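Local coordinates for protein probable manganase-dependent inorganic pyrophosphatase (Clostridium perfringens, PDB 3L2B) that probably hydrolyses inorganic pyrophosphate with the help of manganese, under the control of a regulatory region that binds AMP as inhibitor and diadenosine tetraphosphate as activator, at residues Lys27-Ile32 against Gly52-Ser57; Ala124-Gly127 against Glu131-Ala134; Val197-Asp202 against Glu206-Thr211; Asp80-Thr85 against Thr166-Pro171. All coordinates share one frame; numbering follows the deposited sequence.

Contact 1: Lys27-Ile32 against Gly52-Ser57. With B4P (bis(adenosine)-5'-tetraphosphate), chain C.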
# COMPACT_ATOMS: atom_id res chain seq x y z
N LYS A 27 7.34 -5.00 -5.49
CA LYS A 27 7.79 -3.81 -6.23
C LYS A 27 8.08 -4.15 -7.69
O LYS A 27 7.66 -3.45 -8.61
CB LYS A 27 9.07 -3.26 -5.61
CG LYS A 27 9.46 -1.89 -6.14
CD LYS A 27 10.97 -1.79 -6.34
CE LYS A 27 11.42 -0.35 -6.61
NZ LYS A 27 12.85 -0.27 -7.07
N MET A 28 8.89 -5.20 -7.86
CA MET A 28 9.29 -5.65 -9.20
C MET A 28 8.12 -6.18 -9.97
O MET A 28 8.05 -6.04 -11.18
CB MET A 28 10.36 -6.77 -9.13
CG MET A 28 11.78 -6.30 -8.77
SD MET A 28 13.03 -7.66 -8.82
CE MET A 28 12.71 -8.57 -7.28
N ALA A 29 7.19 -6.81 -9.25
CA ALA A 29 6.03 -7.41 -9.89
C ALA A 29 5.21 -6.27 -10.49
O ALA A 29 4.81 -6.31 -11.66
CB ALA A 29 5.19 -8.24 -8.88
N TRP A 30 5.02 -5.22 -9.70
CA TRP A 30 4.17 -4.11 -10.11
C TRP A 30 4.75 -3.32 -11.26
O TRP A 30 4.01 -2.89 -12.15
CB TRP A 30 3.85 -3.20 -8.91
CG TRP A 30 3.29 -1.89 -9.29
CD1 TRP A 30 3.94 -0.71 -9.27
CD2 TRP A 30 1.97 -1.62 -9.79
NE1 TRP A 30 3.11 0.29 -9.70
CE2 TRP A 30 1.89 -0.24 -10.02
CE3 TRP A 30 0.84 -2.41 -10.03
CZ2 TRP A 30 0.73 0.39 -10.48
CZ3 TRP A 30 -0.31 -1.80 -10.50
CH2 TRP A 30 -0.36 -0.40 -10.73
N ASN A 31 6.07 -3.17 -11.28
CA ASN A 31 6.74 -2.50 -12.41
C ASN A 31 6.54 -3.26 -13.73
O ASN A 31 6.32 -2.66 -14.79
CB ASN A 31 8.23 -2.33 -12.16
CG ASN A 31 8.52 -1.30 -11.09
OD1 ASN A 31 7.66 -0.51 -10.72
ND2 ASN A 31 9.74 -1.33 -10.56
N ILE A 32 6.60 -4.58 -13.63
CA ILE A 32 6.34 -5.44 -14.79
C ILE A 32 4.87 -5.32 -15.20
O ILE A 32 4.57 -5.11 -16.36
CB ILE A 32 6.75 -6.93 -14.51
CG1 ILE A 32 8.29 -7.02 -14.46
CG2 ILE A 32 6.20 -7.85 -15.60
CD1 ILE A 32 8.84 -8.29 -13.82
N GLY A 52 0.31 -19.68 -8.65
CA GLY A 52 -0.77 -18.74 -8.34
C GLY A 52 -0.84 -17.54 -9.28
O GLY A 52 -0.31 -17.55 -10.40
N MET A 53 -1.50 -16.50 -8.78
CA MET A 53 -1.73 -15.28 -9.55
C MET A 53 -1.69 -14.00 -8.68
O MET A 53 -2.20 -13.98 -7.56
CB MET A 53 -3.08 -15.37 -10.26
CG MET A 53 -3.38 -14.16 -11.14
SD MET A 53 -5.16 -14.03 -11.50
CE MET A 53 -5.22 -14.61 -13.21
N LEU A 54 -1.05 -12.99 -9.24
CA LEU A 54 -0.93 -11.68 -8.63
C LEU A 54 -1.86 -10.64 -9.30
O LEU A 54 -1.84 -10.45 -10.50
CB LEU A 54 0.51 -11.18 -8.71
CG LEU A 54 0.71 -9.98 -7.76
CD1 LEU A 54 0.66 -10.44 -6.31
CD2 LEU A 54 2.00 -9.20 -8.09
N SER A 55 -2.66 -9.98 -8.50
CA SER A 55 -3.44 -8.82 -8.99
C SER A 55 -3.26 -7.63 -8.08
O SER A 55 -2.71 -7.73 -6.97
CB SER A 55 -4.90 -9.15 -8.97
OG SER A 55 -5.35 -8.97 -7.64
N THR A 56 -3.81 -6.49 -8.50
CA THR A 56 -3.80 -5.32 -7.61
C THR A 56 -4.73 -5.48 -6.41
O THR A 56 -4.57 -4.77 -5.45
CB THR A 56 -4.11 -4.00 -8.32
OG1 THR A 56 -5.45 -4.02 -8.79
CG2 THR A 56 -3.14 -3.77 -9.49
N SER A 57 -5.66 -6.43 -6.46
CA SER A 57 -6.48 -6.77 -5.30
C SER A 57 -5.68 -7.44 -4.17
O SER A 57 -5.86 -7.12 -3.00
CB SER A 57 -7.64 -7.67 -5.70
OG SER A 57 -7.23 -9.00 -5.97
PA B4P C . -11.63 -9.76 -11.90
O1A B4P C . -13.05 -9.93 -11.57
O2A B4P C . -11.13 -10.65 -13.12
O3A B4P C . -11.42 -8.20 -12.07
PB B4P C . -10.26 -7.42 -12.83
O1B B4P C . -10.38 -7.58 -14.29
O2B B4P C . -8.83 -7.82 -12.24
O3B B4P C . -10.62 -5.93 -12.37
PG B4P C . -11.65 -5.00 -13.17
O1G B4P C . -12.82 -5.82 -13.56
O2G B4P C . -11.99 -3.66 -12.39
O3G B4P C . -10.80 -4.51 -14.43
PD B4P C . -11.41 -3.40 -15.43
O1D B4P C . -10.85 -3.58 -16.78
O2D B4P C . -13.01 -3.43 -15.38
O5E B4P C . -10.80 -10.23 -10.63
C5E B4P C . -10.78 -9.43 -9.45
C4E B4P C . -9.72 -10.01 -8.53
O4E B4P C . -9.94 -11.40 -8.35
C3E B4P C . -8.34 -9.90 -9.15
O3E B4P C . -7.68 -8.78 -8.62
C2E B4P C . -7.64 -11.19 -8.82
O2E B4P C . -6.92 -11.07 -7.61
C1E B4P C . -8.75 -12.19 -8.62
N9A B4P C . -8.80 -13.05 -9.82
C8A B4P C . -8.77 -12.63 -11.11
N7A B4P C . -8.80 -13.69 -11.98
C5A B4P C . -8.86 -14.81 -11.25
C6A B4P C . -8.91 -16.24 -11.52
N6A B4P C . -8.94 -16.71 -12.77
N1A B4P C . -8.93 -17.10 -10.47
C2A B4P C . -8.92 -16.64 -9.20
N3A B4P C . -8.86 -15.35 -8.89
C4A B4P C . -8.83 -14.39 -9.84
O5F B4P C . -10.85 -2.07 -14.76
C5F B4P C . -9.45 -1.90 -14.63
C4F B4P C . -9.21 -0.58 -13.94
O4F B4P C . -9.64 0.48 -14.80
C3F B4P C . -9.99 -0.49 -12.65
O3F B4P C . -9.15 -0.79 -11.53
C2F B4P C . -10.47 0.95 -12.62
O2F B4P C . -9.49 1.68 -11.93
C1F B4P C . -10.52 1.36 -14.10
N9B B4P C . -11.93 1.28 -14.52
C8B B4P C . -12.83 0.32 -14.22
N7B B4P C . -14.04 0.62 -14.76
C5B B4P C . -13.93 1.78 -15.41
C6B B4P C . -14.84 2.65 -16.19
N6B B4P C . -16.13 2.31 -16.38
N1B B4P C . -14.33 3.78 -16.70
C2B B4P C . -13.05 4.13 -16.52
N3B B4P C . -12.17 3.39 -15.81
C4B B4P C . -12.55 2.22 -15.24

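Contact 2: Ala124-Gly127 against Glu131-Ala134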
# COMPACT_ATOMS: atom_id res chain seq x y z
N ALA A 124 15.29 -3.48 12.77
CA ALA A 124 15.37 -2.12 13.31
C ALA A 124 15.75 -1.09 12.27
O ALA A 124 16.75 -1.21 11.61
CB ALA A 124 16.35 -2.05 14.47
N ILE A 125 14.92 -0.07 12.16
CA ILE A 125 15.22 1.06 11.30
C ILE A 125 15.80 2.14 12.17
O ILE A 125 15.18 2.57 13.12
CB ILE A 125 13.97 1.57 10.60
CG1 ILE A 125 13.43 0.49 9.65
CG2 ILE A 125 14.29 2.84 9.89
CD1 ILE A 125 12.01 0.74 9.22
N ALA A 126 17.02 2.54 11.84
CA ALA A 126 17.84 3.42 12.68
C ALA A 126 18.52 4.50 11.88
O ALA A 126 18.77 4.34 10.69
CB ALA A 126 18.92 2.60 13.40
N GLY A 127 18.85 5.58 12.57
CA GLY A 127 19.60 6.68 11.98
C GLY A 127 21.11 6.52 12.06
O GLY A 127 21.64 5.44 12.26
N GLU A 131 25.84 5.18 18.53
CA GLU A 131 25.48 4.68 19.86
C GLU A 131 24.28 3.76 19.72
O GLU A 131 24.24 2.69 20.30
CB GLU A 131 25.16 5.82 20.86
CG GLU A 131 24.79 5.28 22.27
CD GLU A 131 24.66 6.37 23.37
OE1 GLU A 131 24.34 7.55 23.06
OE2 GLU A 131 24.86 6.02 24.57
N ILE A 132 23.30 4.21 18.93
CA ILE A 132 22.07 3.47 18.67
C ILE A 132 22.39 2.22 17.88
O ILE A 132 21.91 1.13 18.19
CB ILE A 132 21.05 4.33 17.87
CG1 ILE A 132 20.53 5.49 18.74
CG2 ILE A 132 19.89 3.50 17.40
CD1 ILE A 132 19.97 5.02 20.08
N GLN A 133 23.21 2.39 16.86
CA GLN A 133 23.55 1.30 15.97
C GLN A 133 24.17 0.15 16.76
O GLN A 133 23.83 -1.00 16.54
CB GLN A 133 24.49 1.76 14.85
CG GLN A 133 23.82 2.61 13.78
CD GLN A 133 24.83 3.28 12.86
OE1 GLN A 133 26.03 2.96 12.87
NE2 GLN A 133 24.36 4.23 12.06
N ALA A 134 25.03 0.49 17.73
CA ALA A 134 25.74 -0.51 18.54
C ALA A 134 24.85 -1.16 19.59
O ALA A 134 25.02 -2.32 19.92
CB ALA A 134 27.00 0.10 19.21

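Contact 3: Val197-Asp202 against Glu206-Thr211. With B4P (bis(adenosine)-5'-tetraphosphate), chain C.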
# COMPACT_ATOMS: atom_id res chain seq x y z
N VAL A 197 -8.63 -20.09 -10.56
CA VAL A 197 -9.28 -20.81 -11.64
C VAL A 197 -8.46 -20.68 -12.91
O VAL A 197 -8.27 -19.59 -13.44
CB VAL A 197 -10.72 -20.30 -11.86
CG1 VAL A 197 -11.40 -21.08 -12.97
CG2 VAL A 197 -11.53 -20.37 -10.55
N ALA A 198 -7.94 -21.82 -13.36
CA ALA A 198 -7.12 -21.92 -14.56
C ALA A 198 -7.82 -22.79 -15.55
O ALA A 198 -8.68 -23.58 -15.20
CB ALA A 198 -5.78 -22.52 -14.22
N VAL A 199 -7.43 -22.66 -16.81
CA VAL A 199 -7.91 -23.55 -17.85
C VAL A 199 -6.72 -24.23 -18.53
O VAL A 199 -5.60 -23.74 -18.51
CB VAL A 199 -8.78 -22.80 -18.88
CG1 VAL A 199 -9.89 -22.06 -18.18
CG2 VAL A 199 -7.97 -21.83 -19.69
N SER A 200 -6.98 -25.40 -19.09
CA SER A 200 -5.95 -26.15 -19.82
C SER A 200 -6.10 -25.98 -21.33
O SER A 200 -7.19 -25.92 -21.85
CB SER A 200 -5.98 -27.65 -19.48
OG SER A 200 -5.65 -27.87 -18.11
N THR A 201 -4.96 -25.94 -22.01
CA THR A 201 -4.92 -25.90 -23.48
C THR A 201 -5.87 -26.91 -24.13
O THR A 201 -6.48 -26.65 -25.16
CB THR A 201 -3.51 -26.20 -24.02
OG1 THR A 201 -2.99 -27.34 -23.34
CG2 THR A 201 -2.55 -25.03 -23.83
N ASP A 202 -5.97 -28.09 -23.52
CA ASP A 202 -6.79 -29.14 -24.15
C ASP A 202 -8.22 -29.16 -23.63
O ASP A 202 -9.03 -29.98 -24.06
CB ASP A 202 -6.10 -30.52 -24.10
CG ASP A 202 -5.74 -30.97 -22.72
OD1 ASP A 202 -5.91 -30.19 -21.75
OD2 ASP A 202 -5.26 -32.12 -22.60
N GLU A 206 -16.26 -25.04 -25.28
CA GLU A 206 -17.63 -25.27 -24.81
C GLU A 206 -17.68 -25.25 -23.28
O GLU A 206 -18.48 -24.54 -22.67
CB GLU A 206 -18.13 -26.63 -25.30
CG GLU A 206 -19.61 -26.70 -25.60
CD GLU A 206 -20.06 -28.13 -25.95
OE1 GLU A 206 -19.20 -29.06 -26.00
OE2 GLU A 206 -21.27 -28.32 -26.17
N ASP A 207 -16.82 -26.06 -22.69
CA ASP A 207 -16.84 -26.30 -21.23
C ASP A 207 -16.21 -25.14 -20.45
O ASP A 207 -16.56 -24.90 -19.28
CB ASP A 207 -16.12 -27.61 -20.89
CG ASP A 207 -16.79 -28.84 -21.52
OD1 ASP A 207 -17.94 -28.72 -22.00
OD2 ASP A 207 -16.15 -29.91 -21.55
N VAL A 208 -15.29 -24.43 -21.09
CA VAL A 208 -14.65 -23.26 -20.49
C VAL A 208 -15.61 -22.07 -20.49
O VAL A 208 -15.49 -21.18 -19.66
CB VAL A 208 -13.30 -22.90 -21.21
CG1 VAL A 208 -12.82 -21.51 -20.84
CG2 VAL A 208 -12.23 -23.92 -20.87
N LYS A 209 -16.58 -22.06 -21.41
CA LYS A 209 -17.64 -21.02 -21.43
C LYS A 209 -18.51 -21.10 -20.17
O LYS A 209 -18.96 -20.07 -19.64
CB LYS A 209 -18.54 -21.09 -22.68
CG LYS A 209 -17.87 -20.69 -24.01
CD LYS A 209 -18.88 -20.08 -25.00
CE LYS A 209 -18.37 -20.14 -26.45
NZ LYS A 209 -19.16 -19.26 -27.36
N VAL A 210 -18.74 -22.32 -19.69
CA VAL A 210 -19.54 -22.56 -18.48
C VAL A 210 -18.75 -22.05 -17.28
O VAL A 210 -19.19 -21.16 -16.54
CB VAL A 210 -19.87 -24.08 -18.30
CG1 VAL A 210 -20.59 -24.33 -16.97
CG2 VAL A 210 -20.71 -24.61 -19.47
N THR A 211 -17.55 -22.61 -17.13
CA THR A 211 -16.61 -22.24 -16.05
C THR A 211 -16.47 -20.73 -15.90
O THR A 211 -16.40 -20.21 -14.78
CB THR A 211 -15.19 -22.84 -16.30
OG1 THR A 211 -15.30 -24.21 -16.69
CG2 THR A 211 -14.35 -22.73 -15.05
PA B4P C . -11.63 -9.76 -11.90
O1A B4P C . -13.05 -9.93 -11.57
O2A B4P C . -11.13 -10.65 -13.12
O3A B4P C . -11.42 -8.20 -12.07
PB B4P C . -10.26 -7.42 -12.83
O1B B4P C . -10.38 -7.58 -14.29
O2B B4P C . -8.83 -7.82 -12.24
O3B B4P C . -10.62 -5.93 -12.37
PG B4P C . -11.65 -5.00 -13.17
O1G B4P C . -12.82 -5.82 -13.56
O2G B4P C . -11.99 -3.66 -12.39
O3G B4P C . -10.80 -4.51 -14.43
PD B4P C . -11.41 -3.40 -15.43
O1D B4P C . -10.85 -3.58 -16.78
O2D B4P C . -13.01 -3.43 -15.38
O5E B4P C . -10.80 -10.23 -10.63
C5E B4P C . -10.78 -9.43 -9.45
C4E B4P C . -9.72 -10.01 -8.53
O4E B4P C . -9.94 -11.40 -8.35
C3E B4P C . -8.34 -9.90 -9.15
O3E B4P C . -7.68 -8.78 -8.62
C2E B4P C . -7.64 -11.19 -8.82
O2E B4P C . -6.92 -11.07 -7.61
C1E B4P C . -8.75 -12.19 -8.62
N9A B4P C . -8.80 -13.05 -9.82
C8A B4P C . -8.77 -12.63 -11.11
N7A B4P C . -8.80 -13.69 -11.98
C5A B4P C . -8.86 -14.81 -11.25
C6A B4P C . -8.91 -16.24 -11.52
N6A B4P C . -8.94 -16.71 -12.77
N1A B4P C . -8.93 -17.10 -10.47
C2A B4P C . -8.92 -16.64 -9.20
N3A B4P C . -8.86 -15.35 -8.89
C4A B4P C . -8.83 -14.39 -9.84
O5F B4P C . -10.85 -2.07 -14.76
C5F B4P C . -9.45 -1.90 -14.63
C4F B4P C . -9.21 -0.58 -13.94
O4F B4P C . -9.64 0.48 -14.80
C3F B4P C . -9.99 -0.49 -12.65
O3F B4P C . -9.15 -0.79 -11.53
C2F B4P C . -10.47 0.95 -12.62
O2F B4P C . -9.49 1.68 -11.93
C1F B4P C . -10.52 1.36 -14.10
N9B B4P C . -11.93 1.28 -14.52
C8B B4P C . -12.83 0.32 -14.22
N7B B4P C . -14.04 0.62 -14.76
C5B B4P C . -13.93 1.78 -15.41
C6B B4P C . -14.84 2.65 -16.19
N6B B4P C . -16.13 2.31 -16.38
N1B B4P C . -14.33 3.78 -16.70
C2B B4P C . -13.05 4.13 -16.52
N3B B4P C . -12.17 3.39 -15.81
C4B B4P C . -12.55 2.22 -15.24

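Contact 4: Asp80-Thr85 against Thr166-Pro171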
# COMPACT_ATOMS: atom_id res chain seq x y z
N ASP A 80 17.79 -9.95 -0.50
CA ASP A 80 17.85 -9.34 -1.85
C ASP A 80 16.66 -8.41 -2.15
O ASP A 80 16.80 -7.31 -2.70
CB ASP A 80 17.90 -10.43 -2.93
CG ASP A 80 19.27 -11.11 -2.99
OD1 ASP A 80 20.28 -10.41 -2.80
OD2 ASP A 80 19.33 -12.34 -3.19
N ASN A 81 15.48 -8.90 -1.81
CA ASN A 81 14.24 -8.16 -2.07
C ASN A 81 14.21 -6.84 -1.32
O ASN A 81 13.90 -5.78 -1.89
CB ASN A 81 13.01 -9.01 -1.75
CG ASN A 81 12.68 -9.97 -2.87
OD1 ASN A 81 13.53 -10.27 -3.69
ND2 ASN A 81 11.44 -10.41 -2.93
N ILE A 82 14.61 -6.93 -0.05
CA ILE A 82 14.68 -5.78 0.82
C ILE A 82 15.74 -4.82 0.29
O ILE A 82 15.49 -3.60 0.19
CB ILE A 82 15.02 -6.16 2.28
CG1 ILE A 82 13.87 -6.93 2.92
CG2 ILE A 82 15.25 -4.91 3.11
CD1 ILE A 82 14.25 -7.70 4.21
N LEU A 83 16.90 -5.35 -0.10
CA LEU A 83 17.96 -4.49 -0.65
C LEU A 83 17.45 -3.73 -1.87
O LEU A 83 17.67 -2.53 -1.98
CB LEU A 83 19.22 -5.27 -1.05
CG LEU A 83 20.14 -5.70 0.09
CD1 LEU A 83 21.26 -6.64 -0.45
CD2 LEU A 83 20.73 -4.50 0.82
N ASP A 84 16.75 -4.41 -2.76
CA ASP A 84 16.26 -3.79 -4.00
C ASP A 84 15.23 -2.71 -3.70
O ASP A 84 15.29 -1.62 -4.23
CB ASP A 84 15.59 -4.81 -4.92
CG ASP A 84 15.01 -4.16 -6.20
OD1 ASP A 84 15.81 -3.85 -7.11
OD2 ASP A 84 13.78 -3.94 -6.30
N THR A 85 14.29 -3.04 -2.82
CA THR A 85 13.15 -2.19 -2.52
C THR A 85 13.59 -0.90 -1.84
O THR A 85 13.04 0.15 -2.08
CB THR A 85 12.13 -2.91 -1.60
OG1 THR A 85 11.71 -4.13 -2.24
CG2 THR A 85 10.92 -2.02 -1.33
N THR A 166 23.17 -8.95 10.31
CA THR A 166 23.07 -8.35 8.97
C THR A 166 22.79 -6.86 9.08
O THR A 166 21.93 -6.41 9.86
CB THR A 166 21.97 -8.99 8.16
OG1 THR A 166 22.20 -10.39 8.10
CG2 THR A 166 21.93 -8.40 6.72
N VAL A 167 23.56 -6.09 8.33
CA VAL A 167 23.46 -4.64 8.34
C VAL A 167 23.38 -4.11 6.92
O VAL A 167 24.16 -4.50 6.07
CB VAL A 167 24.67 -4.02 8.98
CG1 VAL A 167 24.48 -2.52 9.09
CG2 VAL A 167 24.94 -4.66 10.32
N ILE A 168 22.44 -3.21 6.67
CA ILE A 168 22.34 -2.56 5.40
C ILE A 168 22.06 -1.08 5.56
O ILE A 168 21.73 -0.60 6.64
CB ILE A 168 21.24 -3.20 4.54
CG1 ILE A 168 19.84 -2.87 5.11
CG2 ILE A 168 21.46 -4.71 4.44
CD1 ILE A 168 18.68 -3.48 4.31
N THR A 169 22.22 -0.38 4.45
CA THR A 169 22.05 1.07 4.41
C THR A 169 21.21 1.49 3.23
O THR A 169 21.47 1.13 2.09
CB THR A 169 23.41 1.78 4.30
OG1 THR A 169 24.16 1.56 5.50
CG2 THR A 169 23.20 3.30 4.12
N THR A 170 20.18 2.28 3.52
CA THR A 170 19.32 2.82 2.47
C THR A 170 19.46 4.33 2.39
O THR A 170 19.77 4.97 3.37
CB THR A 170 17.84 2.49 2.74
OG1 THR A 170 17.03 3.16 1.75
CG2 THR A 170 17.42 2.96 4.12
N PRO A 171 19.16 4.92 1.22
CA PRO A 171 19.21 6.40 1.21
C PRO A 171 18.00 7.06 1.88
O PRO A 171 18.00 8.23 2.22
CB PRO A 171 19.26 6.73 -0.29
CG PRO A 171 18.78 5.53 -0.98
CD PRO A 171 19.12 4.35 -0.14

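Contact 1: Lys27-Ile32 against Gly52-Ser57
Strand 50-55 and the start of helix 56-64 meet helix 26-35 at two touches, L54 on A29 and T56 on W30, in a CBS domain where M53 and S55 lie at the ligand and L54 between them turns toward helix 26-35. M53 faces the activator: its SD lies 3.7 Å from N7A of the bound diadenosine tetraphosphate, and CE stays beside the same adenine. At L54 the side chain points to the helix, with CG opposite the backbone N (chi1 -166°), and CD2 comes within 3.4 Å of A29 CB, a tight fit for two carbons. S55 lies at the ribose, in a fit too close to be relied on, while its OG caps helix 56-64 by accepting a weak bond from S57 N. T56 then sends CG2 to W30 CZ3, 3.6 Å away, the methyl approaching the indole obliquely; its OG1 is hydrogen-bonded to T56 OG1 of the second subunit. S57 closes the run, its OG donating to S55 OG and lying 2.7 Å from O2E of the ribose. Around this buried seam, M33 of helix 26-35 packs on L54 and T56, I41 of strand 40-44 adjoins L54, and V187 of helix 187-190 touches both A29 and L54.

Contact 2: Ala124-Gly127 against Glu131-Ala134
Q133 and G127 make the polar half of this contact, at the strand-to-helix connection of a beta-alpha-beta unit in the DRTGG domain: strand 123-126 runs into a short loop, helix 130-138 follows, and strand 143-146 returns parallel to the first. In this example Q133, A126 and I132 join the strand and its succeeding helix close to the connection. Here Q133 and G127 bury the most surface, with A126 next. The glutamine starts from the helix pointing across the interface rather than into it, and the rest of its chain makes up the difference. With CG opposite the carbonyl carbon (chi1 -73°) and the chain extended beyond it, the amide reaches the glycine carbonyl. Beyond the segments, the same side chain packs on P152 and on I156 of helix 154-163.

A126, the last residue of the strand, supplies the apolar half. Its methyl points at the helix and meets I132 CG2 at 4.2 Å, an ordinary van der Waals contact; L136, a turn further along the helix, also rests on A126. A126 is bonded through its backbone to I145 of the neighbouring strand 143-146.

The glutamine N-H is nearly straight in its bond: Q133 NE2 gives it to G127 O at 3.0 Å with an angle of 163°, in the carbonyl plane on a lone pair, and the oxygen lies 9° from the plane of the amide.

Contact 3: Val197-Asp202 against Glu206-Thr211
V199 and V208 form the tightly packed part of this contact, both buried and each pointing at the other. The two side chains cross at about a right angle: V199 CG1 stands 4.0 Å from V208 CG1 and is as near to its CG2, so one methyl of the strand valine sits against both branches of the helix valine. The torsion of V199 (chi1 -54°) turns CG1 to this side, opposite its own carbonyl carbon.

A second apolar pair, nearer the ligand, is more open. V197 CG1 and T211 CG2 approach to 4.0 Å while the side chains slide past each other in opposite directions, and both residues are partly exposed. The T211 hydroxyl is turned back into its own helix, where OG1 donates to D207 O at 3.0 Å, leaving the methyl for V197.

The arrangement is the opening of a beta-alpha-beta unit in the second CBS domain: strand 199-200, helix 205-215, and then strand 219-223, parallel to the first and pairing with it through V199.

V197 also reads the adenine through its backbone. Its N donates to N1A of the bound diadenosine tetraphosphate at 3.0 Å, almost straight at 174°, and its O accepts from N6A at 3.0 Å. E206, K209 and V210, which do not touch the strand segment, are exposed; K209 rests on F236.

Contact 4: Asp80-Thr85 against Thr166-Pro171
This is a helix-on-sheet contact, purely apolar, in which one isoleucine of strand 166-169 meets two neighbouring residues of helix 79-85 within the DRTGG domain. I168 is the residue at the centre: it points at the helix and buries more surface than either of its partners. L83 comes to it with CD2, which lies 3.7 Å from I168 CG2 and 4.0 Å from I168 CB, the two side chains crossing at a slant. The CA-CB bond of the leucine runs across the interface, and CD2 is the atom that reaches I168. I82 meets the other branch of the isoleucine, its CG2 being 3.9 Å from I168 CD1, and here the side chains cross at nearly a right angle. The position of I168 CG1 between its backbone N and carbonyl carbon (chi1 70°) puts CD1 by I82 CG2, though still at the edge of contact with L83 CD2, and CG2 against L83.

Within the helix, N81 O receives two bonds from T85, the backbone N at 2.9 Å and OG1 at 2.8 Å, from opposite faces of the carbonyl plane. N81 ND2 instead ties the helix to other parts of the chain, donating to E23 O and S184 O.

Around the contact, L79 at the start of the helix also rests on I168. Strand 166-169 lies between strand 143-146, parallel to it, and strand 89-92, antiparallel; I145 and A90 from these two strands border I168 on the sheet.

Overall arrangement
The four contacts divide between ligand-bearing and DRTGG parts of one elongated chain. Contacts 1 and 3, in different CBS domains, both touch the same diadenosine tetraphosphate: their centres are 24 Å apart and nearest atoms about 6 Å, so they meet through the ligand rather than directly. Contacts 2 and 4 share the five-stranded sheet of the DRTGG domain, centres 15 Å apart, with contact 2 nested in the loop that contact 4 closes. Contact 4 also touches contact 1, K27 CD lying 3.5 Å from D84 OD2, which brings the DRTGG domain against the first CBS domain. Contacts 2 and 3 are farthest apart, 54 Å between centres.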